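Local atomic coordinates of Poly(A) RNA polymerase protein 2 (Saccharomyces cerevisiae, PDB entry 3NYB), a protein that acts as the poly(A) RNA polymerase of the TRAMP RNA surveillance complex, working with the zinc-knuckle protein Air2p and probably tailing faulty RNAs for decay. Residues 34-37 / 38-42; 146-149 / 150-153; 125-128 / 129-132; 291-294 / 295-299. The protein carries 1 engineered substitution. All blocks are in the same frame, centred on the assembly; numbering follows the deposited sequence.

Interaction 1 of 4, residues 34-37 / 38-42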
ATOM      1  N   PRO A  34      12.116   9.098   9.261  1.00 34.33           N
ATOM      2  CA  PRO A  34      12.377  10.363   9.971  1.00 29.22           C
ATOM      3  C   PRO A  34      13.706  10.414  10.700  1.00 32.53           C
ATOM      4  O   PRO A  34      14.307   9.382  10.992  1.00 37.49           O
ATOM      5  CB  PRO A  34      11.241  10.422  10.997  1.00 16.47           C
ATOM      6  CG  PRO A  34      10.945   8.993  11.271  1.00 19.75           C
ATOM      7  CD  PRO A  34      11.025   8.343   9.904  1.00 31.83           C
ATOM      8  N   SER A  35      14.154  11.626  10.996  1.00 29.53           N
ATOM      9  CA  SER A  35      15.347  11.830  11.803  1.00 34.38           C
ATOM     10  C   SER A  35      14.918  12.222  13.209  1.00 38.48           C
ATOM     11  O   SER A  35      13.780  12.685  13.416  1.00 27.93           O
ATOM     12  CB  SER A  35      16.174  12.967  11.219  1.00 30.19           C
ATOM     13  OG  SER A  35      15.411  14.168  11.237  1.00 36.40           O
ATOM     14  N   ARG A  36      15.829  12.058  14.164  1.00 24.29           N
ATOM     15  CA  ARG A  36      15.605  12.543  15.531  1.00 28.07           C
ATOM     16  C   ARG A  36      15.097  13.983  15.577  1.00 33.55           C
ATOM     17  O   ARG A  36      14.125  14.274  16.270  1.00 30.09           O
ATOM     18  CB  ARG A  36      16.883  12.452  16.353  1.00 20.04           C
ATOM     19  CG  ARG A  36      16.664  12.695  17.820  1.00 27.27           C
ATOM     20  CD  ARG A  36      17.844  12.193  18.640  1.00 30.37           C
ATOM     21  NE  ARG A  36      19.131  12.555  18.051  1.00 35.38           N
ATOM     22  CZ  ARG A  36      19.592  13.801  17.949  1.00 35.90           C
ATOM     23  NH1 ARG A  36      18.870  14.829  18.384  1.00 26.33           N
ATOM     24  NH2 ARG A  36      20.778  14.019  17.395  1.00 35.08           N
ATOM     25  N   GLU A  37      15.747  14.892  14.850  1.00 34.36           N
ATOM     26  CA  GLU A  37      15.281  16.277  14.833  1.00 38.68           C
ATOM     27  C   GLU A  37      13.843  16.327  14.325  1.00 38.41           C
ATOM     28  O   GLU A  37      12.984  16.977  14.903  1.00 31.05           O
ATOM     29  CB  GLU A  37      16.166  17.164  13.960  1.00 59.32           C
ATOM     30  CG  GLU A  37      17.596  17.326  14.447  1.00 87.56           C
ATOM     31  CD  GLU A  37      18.531  16.255  13.903  1.00107.28           C
ATOM     32  OE1 GLU A  37      18.073  15.113  13.660  1.00104.71           O
ATOM     33  OE2 GLU A  37      19.728  16.560  13.717  1.00118.73           O
ATOM     34  N   GLU A  38      13.587  15.610  13.243  1.00 41.27           N
ATOM     35  CA  GLU A  38      12.273  15.603  12.637  1.00 33.50           C
ATOM     36  C   GLU A  38      11.259  15.187  13.682  1.00 35.47           C
ATOM     37  O   GLU A  38      10.152  15.715  13.740  1.00 36.72           O
ATOM     38  CB  GLU A  38      12.265  14.610  11.490  1.00 38.77           C
ATOM     39  CG  GLU A  38      11.550  15.081  10.259  1.00 51.10           C
ATOM     40  CD  GLU A  38      12.099  14.414   9.016  1.00 67.29           C
ATOM     41  OE1 GLU A  38      12.744  13.350   9.159  1.00 62.47           O
ATOM     42  OE2 GLU A  38      11.901  14.957   7.904  1.00 70.85           O
ATOM     43  N   ILE A  39      11.648  14.233  14.514  1.00 27.09           N
ATOM     44  CA  ILE A  39      10.745  13.710  15.518  1.00 23.36           C
ATOM     45  C   ILE A  39      10.525  14.768  16.590  1.00 31.25           C
ATOM     46  O   ILE A  39       9.393  14.987  17.037  1.00 26.50           O
ATOM     47  CB  ILE A  39      11.308  12.451  16.188  1.00 31.25           C
ATOM     48  CG1 ILE A  39      11.461  11.304  15.181  1.00 28.97           C
ATOM     49  CG2 ILE A  39      10.434  12.059  17.354  1.00 11.94           C
ATOM     50  CD1 ILE A  39      10.173  10.856  14.569  1.00 25.61           C
ATOM     51  N   GLU A  40      11.611  15.420  17.003  1.00 28.65           N
ATOM     52  CA  GLU A  40      11.534  16.419  18.063  1.00 30.34           C
ATOM     53  C   GLU A  40      10.505  17.466  17.692  1.00 32.54           C
ATOM     54  O   GLU A  40       9.580  17.745  18.462  1.00 35.44           O
ATOM     55  CB  GLU A  40      12.907  17.052  18.327  1.00 49.00           C
ATOM     56  CG  GLU A  40      13.885  16.131  19.088  1.00 72.18           C
ATOM     57  CD  GLU A  40      15.355  16.570  18.991  1.00 82.69           C
ATOM     58  OE1 GLU A  40      15.628  17.667  18.446  1.00 87.82           O
ATOM     59  OE2 GLU A  40      16.239  15.811  19.461  1.00 69.43           O
ATOM     60  N   ILE A  41      10.653  18.019  16.490  1.00 16.57           N
ATOM     61  CA  ILE A  41       9.741  19.034  15.997  1.00 22.33           C
ATOM     62  C   ILE A  41       8.301  18.531  15.969  1.00 29.64           C
ATOM     63  O   ILE A  41       7.382  19.217  16.408  1.00 29.49           O
ATOM     64  CB  ILE A  41      10.134  19.484  14.584  1.00 27.15           C
ATOM     65  CG1 ILE A  41      11.514  20.140  14.613  1.00 41.42           C
ATOM     66  CG2 ILE A  41       9.107  20.455  14.060  1.00 20.73           C
ATOM     67  CD1 ILE A  41      12.136  20.313  13.249  1.00 51.51           C
ATOM     68  N   ARG A  42       8.107  17.325  15.452  1.00 24.72           N
ATOM     69  CA  ARG A  42       6.770  16.771  15.362  1.00 19.06           C
ATOM     70  C   ARG A  42       6.124  16.741  16.746  1.00 26.39           C
ATOM     71  O   ARG A  42       4.981  17.154  16.910  1.00 34.48           O
ATOM     72  CB  ARG A  42       6.805  15.384  14.739  1.00 19.05           C
ATOM     73  CG  ARG A  42       5.483  14.660  14.785  1.00 33.61           C
ATOM     74  CD  ARG A  42       5.601  13.243  14.230  1.00 36.49           C
ATOM     75  NE  ARG A  42       6.305  13.186  12.952  1.00 35.52           N
ATOM     76  CZ  ARG A  42       6.834  12.076  12.458  1.00 35.33           C
ATOM     77  NH1 ARG A  42       6.741  10.944  13.147  1.00 34.97           N
ATOM     78  NH2 ARG A  42       7.462  12.099  11.289  1.00 23.57           N
TER
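Ser35 and Glu38 trade hydrogen bonds at the start of helix 36-54 and form a capping box. Ser35 holds the N-cap: its OG accepts from Glu38 N at 3.1 Å, supplying the side-chain oxygen that an N-H of the first turn needs for want of a preceding helical carbonyl. In return Glu38 OE1 takes the N-H of Ser35 at 2.9 Å, using the lone pair turned away from OE2. A chi1 of 61° swings Ser35 OG in between its own N and carbonyl carbon, facing the helix, where it also makes a weak bond to Glu38 OE1. Ordinary helical bonding then takes over: the carbonyls of Ser35, Arg36 and Glu37 receive the N-H groups of Ile39, Glu40 and Ile41. Outside the box, Pro34 CB and CG meet Ile39 CD1, the former at 3.8 Å, a hydrophobic staple across the cap. Farther round, Arg36 and Glu40 run side by side in the same direction and form a salt bridge, Arg36 NH1 to Glu40 OE2 at 3.0 Å. The oxygen lies at the guanidinium edge, in its plane, but the donor comes 32° out of the carboxylate plane. Arg42 NH2 is satisfied by Tyr73 OH in a loop that Pro34 also touches, while Ile41 and Arg42 lean on the hairpin joining strands 121-127 and 132-137.

Interaction 2 of 4, residues 146-149 / 150-153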
ATOM      1  N   ALA A 146      -9.827  -3.051  12.654  1.00 56.00           N
ATOM      2  CA  ALA A 146      -8.893  -2.821  11.546  1.00 56.79           C
ATOM      3  C   ALA A 146      -7.541  -2.381  12.069  1.00 59.44           C
ATOM      4  O   ALA A 146      -6.501  -2.896  11.652  1.00 59.55           O
ATOM      5  CB  ALA A 146      -9.409  -1.776  10.577  1.00 37.23           C
ATOM      6  N   ALA A 147      -7.558  -1.407  12.971  1.00 48.03           N
ATOM      7  CA  ALA A 147      -6.314  -0.871  13.488  1.00 38.93           C
ATOM      8  C   ALA A 147      -5.475  -1.985  14.100  1.00 53.02           C
ATOM      9  O   ALA A 147      -4.266  -2.062  13.861  1.00 56.84           O
ATOM     10  CB  ALA A 147      -6.587   0.219  14.503  1.00 30.56           C
ATOM     11  N   LYS A 148      -6.119  -2.855  14.879  1.00 49.20           N
ATOM     12  CA  LYS A 148      -5.405  -3.925  15.568  1.00 50.31           C
ATOM     13  C   LYS A 148      -4.807  -4.931  14.582  1.00 49.97           C
ATOM     14  O   LYS A 148      -3.676  -5.389  14.751  1.00 47.89           O
ATOM     15  CB  LYS A 148      -6.313  -4.625  16.587  1.00 66.46           C
ATOM     16  CG  LYS A 148      -5.560  -5.440  17.646  1.00 84.73           C
ATOM     17  CD  LYS A 148      -4.782  -4.549  18.622  1.00 90.47           C
ATOM     18  CE  LYS A 148      -4.067  -5.367  19.707  1.00 92.77           C
ATOM     19  NZ  LYS A 148      -4.979  -5.915  20.767  1.00 91.44           N
ATOM     20  N   LEU A 149      -5.568  -5.274  13.547  1.00 47.83           N
ATOM     21  CA  LEU A 149      -5.043  -6.127  12.489  1.00 50.18           C
ATOM     22  C   LEU A 149      -3.725  -5.566  11.958  1.00 55.64           C
ATOM     23  O   LEU A 149      -2.733  -6.292  11.836  1.00 49.43           O
ATOM     24  CB  LEU A 149      -6.056  -6.263  11.355  1.00 45.74           C
ATOM     25  CG  LEU A 149      -7.288  -7.113  11.682  1.00 49.17           C
ATOM     26  CD1 LEU A 149      -8.224  -7.176  10.487  1.00 54.55           C
ATOM     27  CD2 LEU A 149      -6.870  -8.508  12.110  1.00 40.49           C
ATOM     28  N   ILE A 150      -3.729  -4.266  11.659  1.00 48.70           N
ATOM     29  CA  ILE A 150      -2.550  -3.572  11.159  1.00 51.53           C
ATOM     30  C   ILE A 150      -1.321  -3.827  12.023  1.00 54.03           C
ATOM     31  O   ILE A 150      -0.276  -4.228  11.517  1.00 56.94           O
ATOM     32  CB  ILE A 150      -2.774  -2.047  11.086  1.00 56.28           C
ATOM     33  CG1 ILE A 150      -3.978  -1.718  10.202  1.00 52.71           C
ATOM     34  CG2 ILE A 150      -1.529  -1.345  10.570  1.00 44.61           C
ATOM     35  CD1 ILE A 150      -3.896  -2.310   8.843  1.00 52.06           C
ATOM     36  N   ARG A 151      -1.444  -3.592  13.323  1.00 47.65           N
ATOM     37  CA  ARG A 151      -0.301  -3.752  14.216  1.00 59.04           C
ATOM     38  C   ARG A 151       0.177  -5.196  14.262  1.00 57.26           C
ATOM     39  O   ARG A 151       1.379  -5.466  14.253  1.00 47.59           O
ATOM     40  CB  ARG A 151      -0.632  -3.243  15.614  1.00 70.26           C
ATOM     41  CG  ARG A 151      -0.752  -1.732  15.681  1.00 87.34           C
ATOM     42  CD  ARG A 151      -1.093  -1.257  17.081  1.00110.55           C
ATOM     43  NE  ARG A 151      -2.427  -1.679  17.503  1.00121.60           N
ATOM     44  CZ  ARG A 151      -3.551  -1.069  17.139  1.00124.83           C
ATOM     45  NH1 ARG A 151      -3.502  -0.015  16.335  1.00126.85           N
ATOM     46  NH2 ARG A 151      -4.722  -1.517  17.572  1.00121.51           N
ATOM     47  N   GLU A 152      -0.774  -6.121  14.300  1.00 58.56           N
ATOM     48  CA  GLU A 152      -0.455  -7.537  14.292  1.00 48.35           C
ATOM     49  C   GLU A 152       0.171  -7.940  12.965  1.00 50.40           C
ATOM     50  O   GLU A 152       1.235  -8.553  12.952  1.00 50.58           O
ATOM     51  CB  GLU A 152      -1.700  -8.363  14.578  1.00 59.94           C
ATOM     52  CG  GLU A 152      -2.302  -8.080  15.944  1.00 80.31           C
ATOM     53  CD  GLU A 152      -3.627  -8.792  16.171  1.00 92.38           C
ATOM     54  OE1 GLU A 152      -4.195  -9.328  15.193  1.00 87.51           O
ATOM     55  OE2 GLU A 152      -4.102  -8.807  17.328  1.00 97.12           O
ATOM     56  N   TRP A 153      -0.468  -7.593  11.851  1.00 54.25           N
ATOM     57  CA  TRP A 153       0.125  -7.893  10.556  1.00 51.18           C
ATOM     58  C   TRP A 153       1.592  -7.425  10.522  1.00 49.49           C
ATOM     59  O   TRP A 153       2.455  -8.096   9.965  1.00 46.65           O
ATOM     60  CB  TRP A 153      -0.625  -7.215   9.407  1.00 44.12           C
ATOM     61  CG  TRP A 153      -2.047  -7.622   9.124  1.00 55.82           C
ATOM     62  CD1 TRP A 153      -2.713  -8.749   9.538  1.00 48.45           C
ATOM     63  CD2 TRP A 153      -2.972  -6.888   8.303  1.00 65.43           C
ATOM     64  NE1 TRP A 153      -4.002  -8.739   9.039  1.00 48.22           N
ATOM     65  CE2 TRP A 153      -4.180  -7.620   8.285  1.00 61.07           C
ATOM     66  CE3 TRP A 153      -2.887  -5.687   7.606  1.00 84.28           C
ATOM     67  CZ2 TRP A 153      -5.306  -7.153   7.567  1.00 62.93           C
ATOM     68  CZ3 TRP A 153      -4.003  -5.239   6.903  1.00 89.93           C
ATOM     69  CH2 TRP A 153      -5.189  -5.968   6.889  1.00 76.64           C
TER
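Leu149 O receives the N-H of Trp153 at 2.6 Å, almost straight at 174°, and the same oxygen lies over one face of the Trp153 indole, 3.1 Å above its plane and offset toward the rim. The bond is one of four successive i to i+4 links of the alpha-helix 145-155; Ile150, Arg151 and Glu152 give theirs to the carbonyls of Ala146, Ala147 and Lys148. Side chains four residues apart meet along the helix. Leu149 CB makes a CH-pi contact over the face of the five-membered ring of Trp153, 4.2 Å from its centroid, and Leu149 CD1 reaches the six-membered ring near CZ2. Ile150 and Trp153 form the inward side with Ala146, packing on helix 186-198: Phe187 meets all three residues, and Phe194 stacks on the indole. The outward side is polar. Lys148 NZ and Glu152 OE2 stand 4.6 Å apart, opposite charges that stop short of a salt bridge, so any attraction there is probably loose. Arg151 bends at chi3 (-66°) and folds back along the preceding turn, crossing Lys148 at about a right angle. One face of its guanidinium settles above Ala147 O, too poorly angled for a hydrogen bond, while Arg151 NH1 comes to 3.6 Å from Ala147 CB.

Interaction 3 of 4, residues 125-128 / 129-132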
ATOM      1  N   PHE A 125      -5.591  21.144   8.316  1.00 45.11           N
ATOM      2  CA  PHE A 125      -4.903  22.429   8.286  1.00 35.96           C
ATOM      3  C   PHE A 125      -3.383  22.274   8.279  1.00 39.53           C
ATOM      4  O   PHE A 125      -2.857  21.164   8.302  1.00 41.39           O
ATOM      5  CB  PHE A 125      -5.348  23.309   9.462  1.00 29.82           C
ATOM      6  CG  PHE A 125      -4.921  22.789  10.809  1.00 42.72           C
ATOM      7  CD1 PHE A 125      -3.756  23.247  11.411  1.00 39.71           C
ATOM      8  CD2 PHE A 125      -5.686  21.836  11.475  1.00 46.22           C
ATOM      9  CE1 PHE A 125      -3.358  22.766  12.659  1.00 37.62           C
ATOM     10  CE2 PHE A 125      -5.300  21.347  12.719  1.00 31.01           C
ATOM     11  CZ  PHE A 125      -4.134  21.811  13.316  1.00 30.85           C
ATOM     12  N   VAL A 126      -2.683  23.399   8.240  1.00 38.71           N
ATOM     13  CA  VAL A 126      -1.229  23.395   8.323  1.00 26.65           C
ATOM     14  C   VAL A 126      -0.778  24.292   9.464  1.00 34.58           C
ATOM     15  O   VAL A 126      -1.133  25.468   9.509  1.00 45.84           O
ATOM     16  CB  VAL A 126      -0.594  23.898   7.007  1.00 32.79           C
ATOM     17  CG1 VAL A 126       0.899  24.070   7.167  1.00 38.25           C
ATOM     18  CG2 VAL A 126      -0.893  22.937   5.869  1.00 28.53           C
ATOM     19  N   GLU A 127      -0.005  23.745  10.394  1.00 40.69           N
ATOM     20  CA  GLU A 127       0.593  24.583  11.423  1.00 41.02           C
ATOM     21  C   GLU A 127       1.717  25.350  10.750  1.00 44.03           C
ATOM     22  O   GLU A 127       2.667  24.750  10.236  1.00 42.80           O
ATOM     23  CB  GLU A 127       1.114  23.762  12.597  1.00 37.23           C
ATOM     24  CG  GLU A 127       1.429  24.591  13.846  1.00 37.28           C
ATOM     25  CD  GLU A 127       2.785  25.274  13.781  1.00 51.88           C
ATOM     26  OE1 GLU A 127       2.827  26.523  13.741  1.00 54.27           O
ATOM     27  OE2 GLU A 127       3.813  24.564  13.771  1.00 53.86           O
ATOM     28  N   PRO A 128       1.591  26.682  10.733  1.00 41.84           N
ATOM     29  CA  PRO A 128       2.390  27.621   9.936  1.00 35.88           C
ATOM     30  C   PRO A 128       3.870  27.640  10.303  1.00 36.75           C
ATOM     31  O   PRO A 128       4.719  27.635   9.421  1.00 44.03           O
ATOM     32  CB  PRO A 128       1.757  28.977  10.255  1.00 31.42           C
ATOM     33  CG  PRO A 128       0.430  28.672  10.885  1.00 36.70           C
ATOM     34  CD  PRO A 128       0.600  27.370  11.573  1.00 36.31           C
ATOM     35  N   HIS A 129       4.175  27.664  11.589  1.00 33.10           N
ATOM     36  CA  HIS A 129       5.567  27.712  12.018  1.00 44.13           C
ATOM     37  C   HIS A 129       6.369  26.536  11.488  1.00 41.71           C
ATOM     38  O   HIS A 129       7.468  26.717  10.959  1.00 42.39           O
ATOM     39  CB  HIS A 129       5.673  27.757  13.541  1.00 51.65           C
ATOM     40  CG  HIS A 129       7.080  27.836  14.040  1.00 71.06           C
ATOM     41  ND1 HIS A 129       7.896  28.920  13.800  1.00 71.99           N
ATOM     42  CD2 HIS A 129       7.819  26.963  14.769  1.00 74.57           C
ATOM     43  CE1 HIS A 129       9.077  28.714  14.358  1.00 71.11           C
ATOM     44  NE2 HIS A 129       9.054  27.533  14.954  1.00 71.42           N
ATOM     45  N   SER A 130       5.816  25.336  11.639  1.00 39.74           N
ATOM     46  CA  SER A 130       6.506  24.104  11.250  1.00 33.89           C
ATOM     47  C   SER A 130       6.116  23.597   9.867  1.00 30.65           C
ATOM     48  O   SER A 130       6.777  22.714   9.324  1.00 31.67           O
ATOM     49  CB  SER A 130       6.228  22.995  12.267  1.00 25.40           C
ATOM     50  OG  SER A 130       4.907  22.498  12.119  1.00 34.78           O
ATOM     51  N   GLY A 131       5.033  24.134   9.308  1.00 34.40           N
ATOM     52  CA  GLY A 131       4.572  23.726   7.992  1.00 32.45           C
ATOM     53  C   GLY A 131       4.019  22.314   7.951  1.00 31.96           C
ATOM     54  O   GLY A 131       3.786  21.760   6.872  1.00 38.19           O
ATOM     55  N   ILE A 132       3.809  21.735   9.132  1.00 31.38           N
ATOM     56  CA  ILE A 132       3.295  20.364   9.279  1.00 33.91           C
ATOM     57  C   ILE A 132       1.787  20.264   9.009  1.00 32.69           C
ATOM     58  O   ILE A 132       1.011  21.124   9.422  1.00 35.52           O
ATOM     59  CB  ILE A 132       3.620  19.803  10.700  1.00 27.18           C
ATOM     60  CG1 ILE A 132       5.127  19.626  10.869  1.00 27.17           C
ATOM     61  CG2 ILE A 132       2.946  18.477  10.944  1.00 13.40           C
ATOM     62  CD1 ILE A 132       5.518  18.953  12.150  1.00 33.93           C
TER
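Glu127 curls its side chain over the turn that follows it, and its carboxylate takes three hydrogen bonds from His129 and Ser130. Glu127 OE1 accepts the N-H of His129 at 2.8 Å. Glu127 OE2 is gripped twice by Ser130, from OG at 2.9 Å and from N at 3.0 Å, both reaching it from the same face of the carboxylate plane. All three donors stand well above that plane, that of His129 48° out of it. A bend at chi2 (-81°) folds the chain back toward the turn and lays the carboxylate over these N-H groups. Glu127 is buried, so the bonds compensate its polar end and would tend to favour the charged form. Pro128 and His129, by contrast, are exposed at the crest. Around this shell the backbone closes a beta hairpin between strands 121-127 and 132-137: Glu127 N donates to Ile132 O at 3.0 Å, and Gly131 N makes a weak, bent bond to Glu127 O. Residues 128-130 take right-handed helical angles, and Gly131 completes the reversal with a positive phi (69°), a value that favours glycine. Ser130 OG, besides donating to the carboxylate, accepts from Ile132 N at 3.3 Å as an ST turn, tying the turn to the returning strand. Val126 CG1 packs on Gly131 C at 3.7 Å, and its CA-H points at Ile132 O. Farther out, Glu127, Ser130 and Ile132 rest on Thr45 of helix 36-54, Phe125 leans on Ile49 of that helix, and the backbone of Phe125 pairs with that of Ile134.

Interaction 4 of 4, residues 291-294 / 295-299; sequences GAFD and LLTNR
Gly291 O to Leu295 N, at 2.8 Å, is the first of five consecutive i to i+4 bonds within the regular alpha-helix of residues 291-299. The carbonyls of Ala292, Phe293, Asp294 and Leu295 follow suit with the N-H groups of Leu296, Thr297, Asn298 and Arg299. Phe293 and Thr297, one turn apart, make the main side-chain contact. Thr297 CG2 sits over the centre of the Phe293 ring as a CH-pi contact, 3.7 Å from the centroid and only 10° off the normal. A chi1 of 175° sends the Phe293 ring mainly outward from the helix, one face turned to the Thr297 methyl. Thr297 OG1 lies over the backbone between two carbonyl oxygens, 2.9 Å from Phe293 O and 3.2 Å from Asp294 O, so the buried hydroxyl has an acceptor on the helix itself whichever of the two it uses. All this belongs to helix 282-304, probably part of the central domain that accompanies the catalytic palm in this family. On another side of the helix, Leu295 CD1 lies against the carbonyl of Gly291, and Leu296 CG approaches Ala292 O. Leu295, Leu296 and Ala292 all touch Val320. Ala292 and Leu296 also pack on Phe222 and Leu218 of helix 214-228, whose Glu223 and Lys227 border Phe293. The partner protein meets the far end: Trp25 of the AIR2 chain packs on Thr297, and Arg20 of the AIR2 chain hydrogen-bonds to Asn298 OD1.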
ATOM      1  N   GLY A 291       0.933  -0.938 -15.365  1.00 32.46           N
ATOM      2  CA  GLY A 291       1.908   0.053 -15.780  1.00 34.58           C
ATOM      3  C   GLY A 291       3.180  -0.062 -14.958  1.00 39.26           C
ATOM      4  O   GLY A 291       4.290  -0.027 -15.490  1.00 44.80           O
ATOM      5  N   ALA A 292       3.016  -0.221 -13.650  1.00 30.56           N
ATOM      6  CA  ALA A 292       4.160  -0.294 -12.760  1.00 38.50           C
ATOM      7  C   ALA A 292       4.989  -1.540 -13.068  1.00 41.13           C
ATOM      8  O   ALA A 292       6.211  -1.475 -13.212  1.00 45.52           O
ATOM      9  CB  ALA A 292       3.703  -0.277 -11.310  1.00 29.77           C
ATOM     10  N   PHE A 293       4.316  -2.674 -13.175  1.00 36.53           N
ATOM     11  CA  PHE A 293       4.954  -3.905 -13.613  1.00 38.79           C
ATOM     12  C   PHE A 293       5.709  -3.702 -14.933  1.00 40.34           C
ATOM     13  O   PHE A 293       6.889  -4.030 -15.032  1.00 46.26           O
ATOM     14  CB  PHE A 293       3.896  -4.989 -13.772  1.00 31.14           C
ATOM     15  CG  PHE A 293       4.424  -6.262 -14.321  1.00 46.19           C
ATOM     16  CD1 PHE A 293       4.764  -7.301 -13.476  1.00 55.04           C
ATOM     17  CD2 PHE A 293       4.581  -6.429 -15.685  1.00 59.38           C
ATOM     18  CE1 PHE A 293       5.254  -8.485 -13.977  1.00 60.83           C
ATOM     19  CE2 PHE A 293       5.073  -7.607 -16.195  1.00 59.61           C
ATOM     20  CZ  PHE A 293       5.409  -8.640 -15.340  1.00 66.29           C
ATOM     21  N   ASP A 294       5.030  -3.159 -15.942  1.00 40.29           N
ATOM     22  CA  ASP A 294       5.652  -2.929 -17.244  1.00 47.17           C
ATOM     23  C   ASP A 294       6.915  -2.091 -17.109  1.00 56.71           C
ATOM     24  O   ASP A 294       7.952  -2.428 -17.681  1.00 60.94           O
ATOM     25  CB  ASP A 294       4.680  -2.238 -18.202  1.00 51.88           C
ATOM     26  CG  ASP A 294       3.567  -3.157 -18.671  1.00 68.51           C
ATOM     27  OD1 ASP A 294       3.433  -4.270 -18.121  1.00 80.63           O
ATOM     28  OD2 ASP A 294       2.821  -2.762 -19.592  1.00 68.57           O
ATOM     29  N   LEU A 295       6.821  -1.002 -16.347  1.00 46.80           N
ATOM     30  CA  LEU A 295       7.941  -0.084 -16.166  1.00 41.12           C
ATOM     31  C   LEU A 295       9.123  -0.743 -15.460  1.00 43.68           C
ATOM     32  O   LEU A 295      10.258  -0.663 -15.935  1.00 36.05           O
ATOM     33  CB  LEU A 295       7.491   1.156 -15.394  1.00 44.75           C
ATOM     34  CG  LEU A 295       6.622   2.172 -16.144  1.00 40.93           C
ATOM     35  CD1 LEU A 295       5.718   2.954 -15.200  1.00 43.50           C
ATOM     36  CD2 LEU A 295       7.485   3.117 -16.949  1.00 36.56           C
ATOM     37  N   LEU A 296       8.850  -1.398 -14.332  1.00 38.99           N
ATOM     38  CA  LEU A 296       9.889  -2.077 -13.553  1.00 41.40           C
ATOM     39  C   LEU A 296      10.600  -3.175 -14.341  1.00 50.93           C
ATOM     40  O   LEU A 296      11.833  -3.215 -14.390  1.00 41.93           O
ATOM     41  CB  LEU A 296       9.310  -2.679 -12.274  1.00 35.27           C
ATOM     42  CG  LEU A 296       8.787  -1.724 -11.203  1.00 36.47           C
ATOM     43  CD1 LEU A 296       8.118  -2.533 -10.104  1.00 46.26           C
ATOM     44  CD2 LEU A 296       9.900  -0.867 -10.629  1.00 32.54           C
ATOM     45  N   THR A 297       9.815  -4.067 -14.944  1.00 52.67           N
ATOM     46  CA  THR A 297      10.363  -5.179 -15.711  1.00 47.47           C
ATOM     47  C   THR A 297      11.124  -4.689 -16.939  1.00 53.83           C
ATOM     48  O   THR A 297      12.223  -5.171 -17.224  1.00 58.93           O
ATOM     49  CB  THR A 297       9.271  -6.172 -16.140  1.00 46.95           C
ATOM     50  OG1 THR A 297       8.370  -5.537 -17.055  1.00 57.72           O
ATOM     51  CG2 THR A 297       8.496  -6.660 -14.927  1.00 43.22           C
ATOM     52  N   ASN A 298      10.550  -3.734 -17.664  1.00 49.06           N
ATOM     53  CA  ASN A 298      11.222  -3.185 -18.839  1.00 54.97           C
ATOM     54  C   ASN A 298      12.556  -2.591 -18.455  1.00 55.69           C
ATOM     55  O   ASN A 298      13.560  -2.798 -19.129  1.00 57.79           O
ATOM     56  CB  ASN A 298      10.371  -2.110 -19.509  1.00 56.46           C
ATOM     57  CG  ASN A 298       9.290  -2.693 -20.376  1.00 62.64           C
ATOM     58  OD1 ASN A 298       9.362  -3.854 -20.781  1.00 59.76           O
ATOM     59  ND2 ASN A 298       8.273  -1.894 -20.665  1.00 66.01           N
ATOM     60  N   ARG A 299      12.544  -1.842 -17.358  1.00 56.58           N
ATOM     61  CA  ARG A 299      13.741  -1.224 -16.814  1.00 54.57           C
ATOM     62  C   ARG A 299      14.800  -2.276 -16.485  1.00 51.51           C
ATOM     63  O   ARG A 299      15.969  -2.135 -16.850  1.00 44.45           O
ATOM     64  CB  ARG A 299      13.376  -0.418 -15.566  1.00 45.72           C
ATOM     65  CG  ARG A 299      14.532   0.283 -14.876  1.00 44.20           C
ATOM     66  CD  ARG A 299      15.267   1.217 -15.810  1.00 46.26           C
ATOM     67  NE  ARG A 299      15.966   2.267 -15.088  1.00 45.41           N
ATOM     68  CZ  ARG A 299      16.530   3.316 -15.674  1.00 50.55           C
ATOM     69  NH1 ARG A 299      16.477   3.429 -16.995  1.00 52.80           N
ATOM     70  NH2 ARG A 299      17.142   4.247 -14.943  1.00 43.95           N
TER

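In the fold
From the N terminus the order is interaction 1, interaction 3, interaction 2, interaction 4; each is confined to one continuous run, and none nests within or crosses another. Interaction 1 opens helix 36-54. Interaction 3 alone closes a loop, the hairpin between two neighbouring antiparallel strands of the five-stranded sheet. These two touch, Ile132 CD1 packing 4.1 Å from Arg42 CA, so the start of the helix is tied to the sheet. Interaction 2, about 25 Å from interaction 1 between centres, joins helix 145-155 to helix 186-198. Interaction 4 lies across the chain's centre from interaction 2, about 31 Å between centres, beside helix 214-228 and AIR2.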